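Similar to hydroxylamine oxidoreductase (Kuenenia stuttgartiensis, PDB 6H5L) forms, with a dihaem cytochrome partner, a 60-haem reductase complex of an anammox bacterium and supplies multihaem subunits to its electron transfer pathway. Local coordinates at the interface of chains A and B and the interface of chains A and C. Coordinates in Å, arbitrary orientation; residue numbers count along the deposited sequence, not the author numbering. Chains: chain A/B, Similar to hydroxylamine oxidoreductase; chain C, Conserved hypothetical cytochrome protein.

Contact 1: the interface of chains A and B. Residues chain A 202, 231-232, 234; chain B 246-248, 251, 479-480.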
# COMPACT_ATOMS: atom_id res chain seq x y z
N CYS A 202 25.43 13.83 38.93
CA CYS A 202 25.43 12.38 38.72
C CYS A 202 24.80 11.63 39.87
O CYS A 202 24.22 10.56 39.66
CB CYS A 202 26.86 11.88 38.49
SG CYS A 202 27.00 10.26 37.70
N THR A 231 24.84 8.15 30.47
CA THR A 231 25.26 9.50 30.83
C THR A 231 25.94 9.52 32.20
O THR A 231 26.88 10.30 32.41
CB THR A 231 24.06 10.45 30.81
OG1 THR A 231 23.52 10.51 29.48
CG2 THR A 231 24.46 11.85 31.24
N CYS A 232 25.51 8.65 33.11
CA CYS A 232 26.10 8.54 34.44
C CYS A 232 27.13 7.42 34.54
O CYS A 232 28.21 7.63 35.10
CB CYS A 232 25.00 8.31 35.49
SG CYS A 232 23.80 9.65 35.67
N MET A 234 29.73 5.87 33.22
CA MET A 234 30.88 5.89 32.34
C MET A 234 32.07 6.43 33.12
O MET A 234 31.93 6.96 34.22
CB MET A 234 30.61 6.75 31.10
CG MET A 234 30.17 8.17 31.42
SD MET A 234 30.03 9.24 29.97
CE MET A 234 31.75 9.37 29.49
N GLU B 246 27.57 12.10 24.97
CA GLU B 246 27.23 11.35 26.16
C GLU B 246 26.34 12.12 27.12
O GLU B 246 26.04 11.61 28.21
CB GLU B 246 28.51 10.90 26.88
CG GLU B 246 29.46 10.12 25.99
CD GLU B 246 28.77 8.99 25.25
OE1 GLU B 246 28.00 8.24 25.89
OE2 GLU B 246 28.99 8.85 24.03
N SER B 247 25.93 13.34 26.77
CA SER B 247 24.96 14.05 27.58
C SER B 247 23.55 13.56 27.25
O SER B 247 23.32 12.86 26.27
CB SER B 247 25.06 15.56 27.34
OG SER B 247 24.62 15.91 26.04
N LYS B 248 22.59 13.95 28.10
CA LYS B 248 21.19 13.62 27.83
C LYS B 248 20.73 14.23 26.51
O LYS B 248 19.89 13.64 25.81
CB LYS B 248 20.30 14.09 28.97
CG LYS B 248 20.39 13.24 30.23
CD LYS B 248 19.94 11.81 29.97
CE LYS B 248 19.86 11.01 31.25
NZ LYS B 248 19.42 9.60 31.02
N LYS B 251 22.35 11.66 24.02
CA LYS B 251 21.76 10.33 24.12
C LYS B 251 20.35 10.31 23.54
O LYS B 251 19.96 9.34 22.88
CB LYS B 251 21.74 9.87 25.58
CG LYS B 251 23.09 9.41 26.09
CD LYS B 251 23.61 8.25 25.26
CE LYS B 251 25.04 8.49 24.81
NZ LYS B 251 25.44 7.57 23.71
N GLN B 479 27.63 17.13 30.67
CA GLN B 479 28.13 15.77 30.82
C GLN B 479 28.86 15.71 32.16
O GLN B 479 29.98 16.21 32.28
CB GLN B 479 29.03 15.36 29.66
CG GLN B 479 28.84 13.92 29.21
CD GLN B 479 29.02 12.93 30.34
OE1 GLN B 479 29.97 13.00 31.11
NE2 GLN B 479 28.08 12.00 30.46
N GLN B 480 28.22 15.09 33.16
CA GLN B 480 28.75 15.14 34.52
C GLN B 480 30.05 14.35 34.66
O GLN B 480 30.91 14.73 35.46
CB GLN B 480 27.71 14.62 35.51
CG GLN B 480 27.06 13.30 35.13
CD GLN B 480 25.73 13.49 34.42
OE1 GLN B 480 25.64 14.18 33.40
NE2 GLN B 480 24.68 12.88 34.96
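The methyl group of A:Thr231 lies against the terminal amide of B:Gln480, where the two side chains meet at about a right angle, with CG2 of the threonine 3.8 Å from CD of the glutamine. A:Thr231, here at the interface with a second copy of the same protein, chain B, is the residue just before the second cysteine of a haem-binding CXXCH motif. That cysteine, A:Cys232, and A:Cys202, which holds the same place in another CXXCH motif, frame the B:Gln480 side chain at the start of helix 480-513. A:Cys202 CB packs on B:Gln480 CG at 3.7 Å. CG of this glutamine is tucked between its own backbone N and carbonyl carbon (chi1 48°), and the bent chain carries the amide NE2 to within 3.4 Å of A:Cys232 SG, a van der Waals approach. On the other flank, A:Met234 crosses B:Glu246 obliquely, its sulfur SD 3.8 Å from the glutamate CB, and also brushes the amide of B:Gln479.

The polar rim begins with that amide. B:Gln479 NE2 donates to A:Thr231 O at 2.9 Å, on a lone pair in the carbonyl plane, and also to the carbonyl oxygen of B:Glu246, so both of its N-H groups are likely engaged and its rotation is probably fixed. From the opposite face of the B:Glu246 carbonyl, the A:Thr231 hydroxyl OG1 donates to O at 3.0 Å; two donors thus grip one oxygen, neither on a lone pair. Beside this, within chain B, the side-chain nitrogen NZ of B:Lys251 forms a salt bridge with the carboxylate OE1 of B:Glu246 at 3.4 Å.

Contact 2: the interface of chains A and C. Residues chain A 71, 79, 82-83; chain C 77, 79-80.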
# COMPACT_ATOMS: atom_id res chain seq x y z
N PHE A 71 -2.58 31.17 39.06
CA PHE A 71 -2.93 30.06 38.18
C PHE A 71 -3.21 28.79 38.97
O PHE A 71 -4.02 27.96 38.54
CB PHE A 71 -1.81 29.84 37.17
CG PHE A 71 -1.32 31.10 36.52
CD1 PHE A 71 -2.15 31.85 35.70
CD2 PHE A 71 -0.02 31.54 36.73
CE1 PHE A 71 -1.70 33.01 35.11
CE2 PHE A 71 0.44 32.70 36.14
CZ PHE A 71 -0.40 33.44 35.33
N LEU A 79 -4.16 27.44 31.52
CA LEU A 79 -3.20 28.53 31.34
C LEU A 79 -1.76 28.05 31.44
O LEU A 79 -0.87 28.66 30.85
CB LEU A 79 -3.46 29.64 32.37
CG LEU A 79 -4.73 30.46 32.12
CD1 LEU A 79 -4.96 31.46 33.24
CD2 LEU A 79 -4.64 31.17 30.77
N ILE A 82 -1.28 27.04 27.79
CA ILE A 82 -1.35 28.16 26.85
C ILE A 82 -0.08 29.00 26.90
O ILE A 82 0.41 29.46 25.86
CB ILE A 82 -2.61 29.01 27.13
CG1 ILE A 82 -3.87 28.18 26.92
CG2 ILE A 82 -2.63 30.26 26.25
CD1 ILE A 82 -5.13 28.84 27.46
N CYS A 83 0.47 29.20 28.09
CA CYS A 83 1.67 30.02 28.23
C CYS A 83 2.93 29.22 27.88
O CYS A 83 3.72 29.65 27.03
CB CYS A 83 1.78 30.56 29.65
SG CYS A 83 3.04 31.82 29.91
N THR C 77 3.87 34.43 24.57
CA THR C 77 3.57 34.16 25.97
C THR C 77 2.46 35.05 26.52
O THR C 77 2.17 34.97 27.72
CB THR C 77 4.83 34.32 26.82
OG1 THR C 77 5.33 35.65 26.69
CG2 THR C 77 5.90 33.34 26.36
N ILE C 79 -0.79 35.47 27.38
CA ILE C 79 -1.98 34.65 27.62
C ILE C 79 -3.21 35.55 27.70
O ILE C 79 -3.08 36.76 27.91
CB ILE C 79 -1.84 33.82 28.90
CG1 ILE C 79 -1.68 34.74 30.11
CG2 ILE C 79 -0.68 32.86 28.78
CD1 ILE C 79 -1.82 34.04 31.45
N PRO C 80 -4.41 35.00 27.53
CA PRO C 80 -5.61 35.76 27.90
C PRO C 80 -5.64 35.98 29.40
O PRO C 80 -5.22 35.13 30.18
CB PRO C 80 -6.77 34.87 27.43
CG PRO C 80 -6.15 33.91 26.46
CD PRO C 80 -4.75 33.70 26.92
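Helix 77-87 of chain A carries a haem-binding CXXCH motif whose last two residues before the histidine, A:Ile82 and A:Cys83, meet the loop of chain C that bears C:Met78, the axial methionine of one of that protein's two haems. C:Thr77 and C:Ile79 flank this methionine, so the contact joins the surroundings of a haem in each partner. It is apolar, and on the chain C side C:Ile79 contributes more than either of its neighbours C:Thr77 and C:Pro80.

The two branches of C:Ile79 part to different targets. Its CG2 methyl presses on the haem-attaching cysteine, 3.5 Å from A:Cys83 CB, and also touches the backbone CA of that residue. The other branch is extended: CG1 sits between the backbone N and the carbonyl carbon (chi1 61°), and with CD1 anti to CA (chi2 168°) that branch reaches out toward A:Phe71. The two side chains meet tip to tip, with C:Ile79 CD1 3.8 Å from A:Phe71 CE1, at the rim of the ring and not over its centre. A:Leu79 comes in at about a right angle, its CD2 methyl 4.1 Å from the same C:Ile79 CD1.

An alanine in place of C:Ile79 would remove both branches and would probably open a gap between A:Phe71, A:Leu79 and A:Cys83, leaving the phenyl ring without its apolar mate from chain C.

C:Pro80 extends the patch along the helix, its ring crossing A:Ile82 at a slant. The A:Ile82 methyl CG2 lies 4.1 Å from C:Pro80 CD. At the opposite end, SG of A:Cys83 turns anti to its backbone N (chi1 -169°) and faces the loop carbonyl, standing 3.9 Å from C:Thr77 O.

Contact 1 and contact 2 lie on the same chain A, with the centres of their C-alpha atoms about 34 Å apart, and they share no residue or helix. What they have in common is the kind of element used: each meets its partner through CXXCH motifs, different ones in the two places. Contact 1 joins two copies of the hydroxylamine oxidoreductase-like subunit, contact 2 joins that subunit to the dihaem cytochrome. Together they place the haem surroundings of chain A next to both neighbours, which fits an electron pathway extended across subunits, although the structure alone does not show its direction.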